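Local atomic coordinates of putative oxidoreductase (Thermus thermophilus, PDB entry 2ISM), a protein that is a putative oxidoreductase of a dehydrogenase family with a six-bladed beta-propeller fold, and carries a bound calcium ion. Residues B[217-221]-B[269-275]; B[314-319]-B[330-336]. One frame throughout, in Å; residues are numbered along the deposited sequence.

How the contacts relate
The two contacts follow one another along the chain and neither nest nor cross. The N-terminal strand 23-27 lies at the edge of the last four-stranded sheet, beside the C-terminal strand 348-351. Contact 1 then closes a loop of 47 residues, bringing strand 216-220 of one blade against strand 270-276 of the next. Contact 2 follows and closes a short hairpin of strands 317-322 and 328-332. That hairpin shares its sheet with strands 23-27 and 348-351, so both chain ends meet in one blade. The contacts also touch: Asn272 N lies 2.7 Å from Arg318 O, a probable hydrogen bond joining adjacent blades.

Contact 1: residues B[217-221]-B[269-275]; sequences FSSEH and PPGNLAF
Strands 217-220 and 270-275 run nearly antiparallel, at 165°, and their axes approach to 6.4 Å. Side chains, among them Phe217 and Phe275, fill the space between them. The two phenyl rings form an edge-to-face stack. The edge of Phe275 points at one face of Phe217, with the planes at 76° and the centroids 5.0 Å apart. The touch is near the rim: Phe275 CZ lies 3.4 Å from Phe217 CD2. Leu280 of strand 279-284 touches both side chains.

Leu273 fills the middle. Leu273 CG sits 3.9 Å from Ser219 CB, while its methyl branches reach toward Phe217 and the backbone of Ser218. Next to it Ser219 OG donates to Gly271 O at 2.7 Å, nearly in line with the carbonyl bond. The first torsion of Ser219 (60°) sets OG between its own backbone N and carbonyl carbon and aims it across the gap. At the far end the Pro270 ring lies along the backbone of Glu220, with Pro270 CG 3.6 Å from Glu220 O. The imidazole of His221 closes this end, with Pro270 CD over one face and His221 CE1 3.1 Å from Pro270 O.

Glu220 turns the other way. Its carboxylate bonds to His201 ND1 and to the backbone N of Arg202, near the calcium ion held by Glu233 and Tyr243. This is the packing of neighbouring propeller blades, sheet face on sheet face. Apolar groups make up most of the buried interface, and the Ser219 hydroxyl gives the carbonyl of buried Gly271 a bond from the neighbouring blade.

Contact 2: residues B[314-319]-B[330-336]; sequences FGRLRE and VTTSNRD
Arg316 and Arg318 converge on one carboxylate oxygen, OD2 of Asp336. Arg316 comes side-on and uses two nitrogens: Arg316 NH2 lies 2.9 Å from Asp336 OD2 and NE donates to the same atom. Both bonds keep close to the guanidinium plane and reach the syn side of OD2. Arg318 NH2 comes to the anti side, 3.1 Å from Asp336 OD2. The two guanidinium planes stand steeply to the carboxylate, at 67° and 71°. Ser333 OG adds a fourth bond from above the carboxylate plane, 2.7 Å from Asp336 OD2, and itself accepts from Arg318 NE. The type I turn from Ser333 to Asp336 brings these groups together. Four donors, three of them N-H groups of two arginines, would probably stabilise the charged carboxylate. Asp336 OD1 bonds separately to Arg338 N.

The segments include the ends of the antiparallel hairpin of the last propeller blade. Backbone bonds join them. Ser333 N donates to Arg316 O at 2.7 Å, and Arg318 N to Thr331 O. Thr331 N bonds to Glu319 O. Thr331 OG1 accepts from Glu319 N at 3.0 Å and also bonds to Pro33 O. Glu319 sends its own carboxylate toward Asn272 and Leu36.

On the face that bears Leu317 and Thr332 the contact is apolar: Leu317 CD2 meets Val330 CG1 at 4.1 Å and the Thr332 methyl. The looser side is at Phe314 and Gly315, which are partly exposed and lie in the loop that leads into the strand. There the ring of Phe314 leads away, and Phe314 O lies 3.7 Å from Thr332 CG2.

Contact 1: residues B[217-221]-B[269-275]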
ATOM      1  N   PHE B 217     -16.406  -1.622  -9.177  1.00 14.50           N
ATOM      2  CA  PHE B 217     -16.877  -0.383  -8.578  1.00 15.88           C
ATOM      3  C   PHE B 217     -16.732   0.699  -9.632  1.00 14.94           C
ATOM      4  O   PHE B 217     -15.786   0.679 -10.418  1.00 15.33           O
ATOM      5  CB  PHE B 217     -16.031  -0.024  -7.358  1.00 13.73           C
ATOM      6  CG  PHE B 217     -16.267  -0.916  -6.180  1.00 17.98           C
ATOM      7  CD1 PHE B 217     -17.010  -0.466  -5.093  1.00 23.67           C
ATOM      8  CD2 PHE B 217     -15.770  -2.212  -6.166  1.00 15.92           C
ATOM      9  CE1 PHE B 217     -17.255  -1.302  -4.002  1.00 28.52           C
ATOM     10  CE2 PHE B 217     -16.008  -3.056  -5.082  1.00 15.51           C
ATOM     11  CZ  PHE B 217     -16.753  -2.598  -3.998  1.00 24.41           C
ATOM     12  N   SER B 218     -17.667   1.640  -9.645  1.00 11.96           N
ATOM     13  CA  SER B 218     -17.635   2.716 -10.621  1.00 12.68           C
ATOM     14  C   SER B 218     -17.983   4.049  -9.968  1.00 15.85           C
ATOM     15  O   SER B 218     -18.663   4.096  -8.943  1.00 14.04           O
ATOM     16  CB  SER B 218     -18.632   2.414 -11.746  1.00 11.88           C
ATOM     17  OG  SER B 218     -18.664   3.442 -12.719  1.00 14.36           O
ATOM     18  N   SER B 219     -17.503   5.132 -10.565  1.00 13.38           N
ATOM     19  CA  SER B 219     -17.789   6.463 -10.055  1.00 11.91           C
ATOM     20  C   SER B 219     -18.502   7.213 -11.162  1.00 14.00           C
ATOM     21  O   SER B 219     -18.280   6.936 -12.343  1.00 14.80           O
ATOM     22  CB  SER B 219     -16.493   7.196  -9.699  1.00 11.09           C
ATOM     23  OG  SER B 219     -15.661   7.337 -10.838  1.00 16.43           O
ATOM     24  N   GLU B 220     -19.366   8.150 -10.797  1.00 14.68           N
ATOM     25  CA  GLU B 220     -20.056   8.923 -11.814  1.00 17.58           C
ATOM     26  C   GLU B 220     -20.554  10.262 -11.304  1.00 20.74           C
ATOM     27  O   GLU B 220     -20.831  10.425 -10.112  1.00 14.60           O
ATOM     28  CB  GLU B 220     -21.212   8.116 -12.415  1.00 23.84           C
ATOM     29  CG  GLU B 220     -22.445   7.951 -11.553  1.00 23.56           C
ATOM     30  CD  GLU B 220     -23.532   7.175 -12.289  1.00 27.23           C
ATOM     31  OE1 GLU B 220     -23.308   5.983 -12.591  1.00 25.10           O
ATOM     32  OE2 GLU B 220     -24.600   7.753 -12.580  1.00 23.28           O
ATOM     33  N   HIS B 221     -20.641  11.222 -12.220  1.00 20.17           N
ATOM     34  CA  HIS B 221     -21.096  12.567 -11.897  1.00 23.42           C
ATOM     35  C   HIS B 221     -22.598  12.592 -11.667  1.00 26.96           C
ATOM     36  O   HIS B 221     -23.364  12.005 -12.431  1.00 28.32           O
ATOM     37  CB  HIS B 221     -20.759  13.538 -13.032  1.00 25.42           C
ATOM     38  CG  HIS B 221     -19.299  13.620 -13.351  1.00 31.10           C
ATOM     39  ND1 HIS B 221     -18.618  12.605 -13.987  1.00 35.95           N
ATOM     40  CD2 HIS B 221     -18.389  14.596 -13.118  1.00 35.06           C
ATOM     41  CE1 HIS B 221     -17.350  12.954 -14.134  1.00 33.62           C
ATOM     42  NE2 HIS B 221     -17.186  14.155 -13.616  1.00 37.50           N
ATOM     43  N   PRO B 269     -17.842  15.858  -7.775  1.00 19.41           N
ATOM     44  CA  PRO B 269     -17.695  15.321  -9.131  1.00 18.53           C
ATOM     45  C   PRO B 269     -16.416  14.503  -9.281  1.00 16.49           C
ATOM     46  O   PRO B 269     -15.319  15.054  -9.198  1.00 15.45           O
ATOM     47  CB  PRO B 269     -17.617  16.580  -9.995  1.00 16.07           C
ATOM     48  CG  PRO B 269     -18.382  17.601  -9.229  1.00 21.70           C
ATOM     49  CD  PRO B 269     -18.127  17.303  -7.779  1.00 20.07           C
ATOM     50  N   PRO B 270     -16.563  13.200  -9.501  1.00 17.36           N
ATOM     51  CA  PRO B 270     -15.417  12.292  -9.532  1.00 16.18           C
ATOM     52  C   PRO B 270     -14.763  11.996 -10.868  1.00 17.63           C
ATOM     53  O   PRO B 270     -15.393  12.037 -11.924  1.00 13.47           O
ATOM     54  CB  PRO B 270     -16.000  11.022  -8.929  1.00 12.28           C
ATOM     55  CG  PRO B 270     -17.349  10.987  -9.585  1.00 16.17           C
ATOM     56  CD  PRO B 270     -17.826  12.446  -9.507  1.00 16.76           C
ATOM     57  N   GLY B 271     -13.473  11.699 -10.789  1.00 17.29           N
ATOM     58  CA  GLY B 271     -12.725  11.300 -11.955  1.00 15.40           C
ATOM     59  C   GLY B 271     -12.735   9.786 -11.806  1.00 17.22           C
ATOM     60  O   GLY B 271     -13.776   9.194 -11.492  1.00 16.90           O
ATOM     61  N   ASN B 272     -11.590   9.146 -11.986  1.00 13.84           N
ATOM     62  CA  ASN B 272     -11.536   7.698 -11.852  1.00 15.30           C
ATOM     63  C   ASN B 272     -11.384   7.339 -10.375  1.00 17.04           C
ATOM     64  O   ASN B 272     -11.301   8.217  -9.518  1.00 11.37           O
ATOM     65  CB  ASN B 272     -10.353   7.143 -12.652  1.00 10.92           C
ATOM     66  CG  ASN B 272     -10.526   5.675 -13.013  1.00 15.49           C
ATOM     67  OD1 ASN B 272     -11.547   5.067 -12.705  1.00 14.23           O
ATOM     68  ND2 ASN B 272      -9.524   5.103 -13.674  1.00 11.83           N
ATOM     69  N   LEU B 273     -11.385   6.047 -10.075  1.00 13.27           N
ATOM     70  CA  LEU B 273     -11.197   5.592  -8.699  1.00 15.55           C
ATOM     71  C   LEU B 273     -10.323   4.350  -8.747  1.00 16.40           C
ATOM     72  O   LEU B 273     -10.211   3.709  -9.792  1.00 12.82           O
ATOM     73  CB  LEU B 273     -12.536   5.280  -8.012  1.00 16.43           C
ATOM     74  CG  LEU B 273     -13.733   4.628  -8.716  1.00 27.26           C
ATOM     75  CD1 LEU B 273     -13.307   3.678  -9.813  1.00 20.00           C
ATOM     76  CD2 LEU B 273     -14.569   3.916  -7.660  1.00 20.01           C
ATOM     77  N   ALA B 274      -9.690   4.013  -7.629  1.00 13.24           N
ATOM     78  CA  ALA B 274      -8.824   2.842  -7.599  1.00 13.84           C
ATOM     79  C   ALA B 274      -8.635   2.304  -6.194  1.00 18.28           C
ATOM     80  O   ALA B 274      -8.683   3.055  -5.220  1.00 16.23           O
ATOM     81  CB  ALA B 274      -7.465   3.191  -8.199  1.00 11.77           C
ATOM     82  N   PHE B 275      -8.425   0.994  -6.098  1.00 18.47           N
ATOM     83  CA  PHE B 275      -8.188   0.357  -4.810  1.00 18.83           C
ATOM     84  C   PHE B 275      -6.691   0.443  -4.544  1.00 19.06           C
ATOM     85  O   PHE B 275      -5.871   0.081  -5.387  1.00 18.93           O
ATOM     86  CB  PHE B 275      -8.675  -1.093  -4.841  1.00 17.96           C
ATOM     87  CG  PHE B 275     -10.167  -1.221  -4.686  1.00 19.52           C
ATOM     88  CD1 PHE B 275     -10.754  -1.168  -3.424  1.00 22.67           C
ATOM     89  CD2 PHE B 275     -10.988  -1.350  -5.799  1.00 18.65           C
ATOM     90  CE1 PHE B 275     -12.138  -1.240  -3.275  1.00 18.60           C
ATOM     91  CE2 PHE B 275     -12.375  -1.423  -5.663  1.00 18.20           C
ATOM     92  CZ  PHE B 275     -12.950  -1.368  -4.399  1.00 19.84           C
TER

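Contact 2: residues B[314-319]-B[330-336]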
ATOM      1  N   PHE B 314      -3.460  20.497  -5.172  1.00 15.85           N
ATOM      2  CA  PHE B 314      -2.922  20.305  -6.520  1.00 12.01           C
ATOM      3  C   PHE B 314      -3.931  20.605  -7.626  1.00 14.36           C
ATOM      4  O   PHE B 314      -3.641  20.416  -8.808  1.00 18.69           O
ATOM      5  CB  PHE B 314      -2.418  18.868  -6.668  1.00 16.47           C
ATOM      6  CG  PHE B 314      -1.208  18.569  -5.839  1.00 16.89           C
ATOM      7  CD1 PHE B 314       0.067  18.679  -6.385  1.00 22.20           C
ATOM      8  CD2 PHE B 314      -1.337  18.220  -4.497  1.00 17.04           C
ATOM      9  CE1 PHE B 314       1.202  18.446  -5.607  1.00 22.92           C
ATOM     10  CE2 PHE B 314      -0.209  17.985  -3.709  1.00 25.61           C
ATOM     11  CZ  PHE B 314       1.062  18.099  -4.265  1.00 23.72           C
ATOM     12  N   GLY B 315      -5.112  21.075  -7.240  1.00 15.44           N
ATOM     13  CA  GLY B 315      -6.134  21.384  -8.221  1.00 15.23           C
ATOM     14  C   GLY B 315      -7.022  20.191  -8.530  1.00 15.94           C
ATOM     15  O   GLY B 315      -7.096  19.234  -7.754  1.00 15.36           O
ATOM     16  N   ARG B 316      -7.694  20.251  -9.675  1.00 11.98           N
ATOM     17  CA  ARG B 316      -8.601  19.194 -10.111  1.00 11.46           C
ATOM     18  C   ARG B 316      -7.854  17.890 -10.393  1.00 10.44           C
ATOM     19  O   ARG B 316      -6.812  17.892 -11.044  1.00 11.00           O
ATOM     20  CB  ARG B 316      -9.343  19.654 -11.371  1.00 11.56           C
ATOM     21  CG  ARG B 316     -10.177  20.912 -11.170  1.00 14.88           C
ATOM     22  CD  ARG B 316     -10.561  21.548 -12.500  1.00 13.49           C
ATOM     23  NE  ARG B 316     -11.362  20.666 -13.348  1.00 16.88           N
ATOM     24  CZ  ARG B 316     -12.656  20.417 -13.163  1.00 15.63           C
ATOM     25  NH1 ARG B 316     -13.308  20.980 -12.153  1.00 14.73           N
ATOM     26  NH2 ARG B 316     -13.300  19.610 -13.996  1.00 17.23           N
ATOM     27  N   LEU B 317      -8.387  16.779  -9.896  1.00 13.26           N
ATOM     28  CA  LEU B 317      -7.760  15.475 -10.113  1.00 11.65           C
ATOM     29  C   LEU B 317      -8.622  14.459 -10.858  1.00 13.87           C
ATOM     30  O   LEU B 317      -9.705  14.104 -10.394  1.00 16.30           O
ATOM     31  CB  LEU B 317      -7.491  14.784  -8.771  1.00 12.08           C
ATOM     32  CG  LEU B 317      -6.671  15.601  -7.756  1.00 17.38           C
ATOM     33  CD1 LEU B 317      -6.357  14.742  -6.539  1.00 11.46           C
ATOM     34  CD2 LEU B 317      -5.377  16.090  -8.401  1.00 12.07           C
ATOM     35  N   ARG B 318      -8.144  13.988 -12.008  1.00 12.04           N
ATOM     36  CA  ARG B 318      -8.917  13.042 -12.810  1.00 12.65           C
ATOM     37  C   ARG B 318      -8.629  11.547 -12.956  1.00 13.20           C
ATOM     38  O   ARG B 318      -9.532  10.722 -12.806  1.00 10.34           O
ATOM     39  CB  ARG B 318      -8.811  13.591 -14.240  1.00 11.92           C
ATOM     40  CG  ARG B 318      -9.793  12.966 -15.220  1.00 11.46           C
ATOM     41  CD  ARG B 318      -9.733  13.651 -16.583  1.00 12.50           C
ATOM     42  NE  ARG B 318     -10.402  14.954 -16.610  1.00 14.12           N
ATOM     43  CZ  ARG B 318     -11.720  15.122 -16.690  1.00 12.64           C
ATOM     44  NH1 ARG B 318     -12.521  14.070 -16.747  1.00 11.94           N
ATOM     45  NH2 ARG B 318     -12.238  16.345 -16.737  1.00 13.01           N
ATOM     46  N   GLU B 319      -7.380  11.198 -13.247  1.00 12.95           N
ATOM     47  CA  GLU B 319      -7.004   9.796 -13.407  1.00 14.66           C
ATOM     48  C   GLU B 319      -6.365   9.367 -12.086  1.00 14.64           C
ATOM     49  O   GLU B 319      -5.782  10.179 -11.370  1.00 12.06           O
ATOM     50  CB  GLU B 319      -6.002   9.575 -14.554  1.00 11.45           C
ATOM     51  CG  GLU B 319      -5.291   8.207 -14.546  1.00 15.17           C
ATOM     52  CD  GLU B 319      -6.213   7.038 -14.872  1.00 18.45           C
ATOM     53  OE1 GLU B 319      -7.234   6.869 -14.176  1.00 13.93           O
ATOM     54  OE2 GLU B 319      -5.910   6.281 -15.824  1.00 15.56           O
ATOM     55  N   VAL B 330      -1.676   9.677 -10.013  1.00 13.47           N
ATOM     56  CA  VAL B 330      -2.827  10.551 -10.174  1.00 16.19           C
ATOM     57  C   VAL B 330      -2.488  11.639 -11.187  1.00 14.58           C
ATOM     58  O   VAL B 330      -1.328  12.029 -11.310  1.00 16.23           O
ATOM     59  CB  VAL B 330      -3.207  11.208  -8.827  1.00 19.44           C
ATOM     60  CG1 VAL B 330      -4.345  12.188  -9.025  1.00 21.49           C
ATOM     61  CG2 VAL B 330      -3.607  10.130  -7.819  1.00 18.30           C
ATOM     62  N   THR B 331      -3.487  12.108 -11.929  1.00 14.57           N
ATOM     63  CA  THR B 331      -3.253  13.176 -12.898  1.00 11.70           C
ATOM     64  C   THR B 331      -4.131  14.373 -12.556  1.00 12.84           C
ATOM     65  O   THR B 331      -5.190  14.222 -11.943  1.00 12.81           O
ATOM     66  CB  THR B 331      -3.566  12.741 -14.347  1.00 12.38           C
ATOM     67  OG1 THR B 331      -4.980  12.550 -14.505  1.00 13.57           O
ATOM     68  CG2 THR B 331      -2.828  11.453 -14.684  1.00  8.71           C
ATOM     69  N   THR B 332      -3.683  15.563 -12.941  1.00 13.83           N
ATOM     70  CA  THR B 332      -4.441  16.777 -12.676  1.00 13.45           C
ATOM     71  C   THR B 332      -5.229  17.161 -13.926  1.00 14.99           C
ATOM     72  O   THR B 332      -4.874  16.779 -15.048  1.00 11.34           O
ATOM     73  CB  THR B 332      -3.519  17.936 -12.259  1.00 13.00           C
ATOM     74  OG1 THR B 332      -2.603  18.221 -13.317  1.00 16.83           O
ATOM     75  CG2 THR B 332      -2.725  17.563 -11.013  1.00 16.24           C
ATOM     76  N   SER B 333      -6.305  17.914 -13.729  1.00 13.26           N
ATOM     77  CA  SER B 333      -7.163  18.303 -14.839  1.00 14.32           C
ATOM     78  C   SER B 333      -7.395  19.796 -14.986  1.00 15.31           C
ATOM     79  O   SER B 333      -8.301  20.229 -15.704  1.00 15.45           O
ATOM     80  CB  SER B 333      -8.439  17.459 -14.790  1.00 13.94           C
ATOM     81  OG  SER B 333      -9.179  17.555 -15.989  1.00 11.96           O
ATOM     82  N   ASN B 334      -6.565  20.577 -14.302  1.00 12.45           N
ATOM     83  CA  ASN B 334      -6.659  22.033 -14.317  1.00 13.65           C
ATOM     84  C   ASN B 334      -6.822  22.759 -15.643  1.00 14.93           C
ATOM     85  O   ASN B 334      -7.282  23.902 -15.676  1.00 18.44           O
ATOM     86  CB  ASN B 334      -5.458  22.601 -13.566  1.00 12.24           C
ATOM     87  CG  ASN B 334      -5.340  22.032 -12.174  1.00 13.20           C
ATOM     88  OD1 ASN B 334      -4.267  21.599 -11.747  1.00 19.58           O
ATOM     89  ND2 ASN B 334      -6.450  22.028 -11.453  1.00  8.38           N
ATOM     90  N   ARG B 335      -6.454  22.097 -16.732  1.00 12.40           N
ATOM     91  CA  ARG B 335      -6.556  22.712 -18.049  1.00 15.36           C
ATOM     92  C   ARG B 335      -7.746  22.216 -18.870  1.00 16.06           C
ATOM     93  O   ARG B 335      -7.792  22.428 -20.081  1.00 15.96           O
ATOM     94  CB  ARG B 335      -5.252  22.479 -18.821  1.00 17.30           C
ATOM     95  CG  ARG B 335      -4.025  23.053 -18.123  1.00 14.97           C
ATOM     96  CD  ARG B 335      -2.734  22.702 -18.851  1.00 19.51           C
ATOM     97  NE  ARG B 335      -2.698  23.242 -20.208  1.00 22.68           N
ATOM     98  CZ  ARG B 335      -1.728  22.995 -21.083  1.00 24.81           C
ATOM     99  NH1 ARG B 335      -0.710  22.217 -20.741  1.00 19.21           N
ATOM    100  NH2 ARG B 335      -1.777  23.521 -22.302  1.00 24.58           N
ATOM    101  N   ASP B 336      -8.717  21.579 -18.222  1.00 15.13           N
ATOM    102  CA  ASP B 336      -9.875  21.062 -18.948  1.00 14.58           C
ATOM    103  C   ASP B 336     -10.978  22.091 -19.189  1.00 16.73           C
ATOM    104  O   ASP B 336     -12.060  21.743 -19.663  1.00 13.06           O
ATOM    105  CB  ASP B 336     -10.464  19.832 -18.240  1.00 13.50           C
ATOM    106  CG  ASP B 336     -11.049  20.152 -16.876  1.00 19.81           C
ATOM    107  OD1 ASP B 336     -11.271  21.345 -16.567  1.00 16.30           O
ATOM    108  OD2 ASP B 336     -11.306  19.197 -16.110  1.00 18.38           O
TER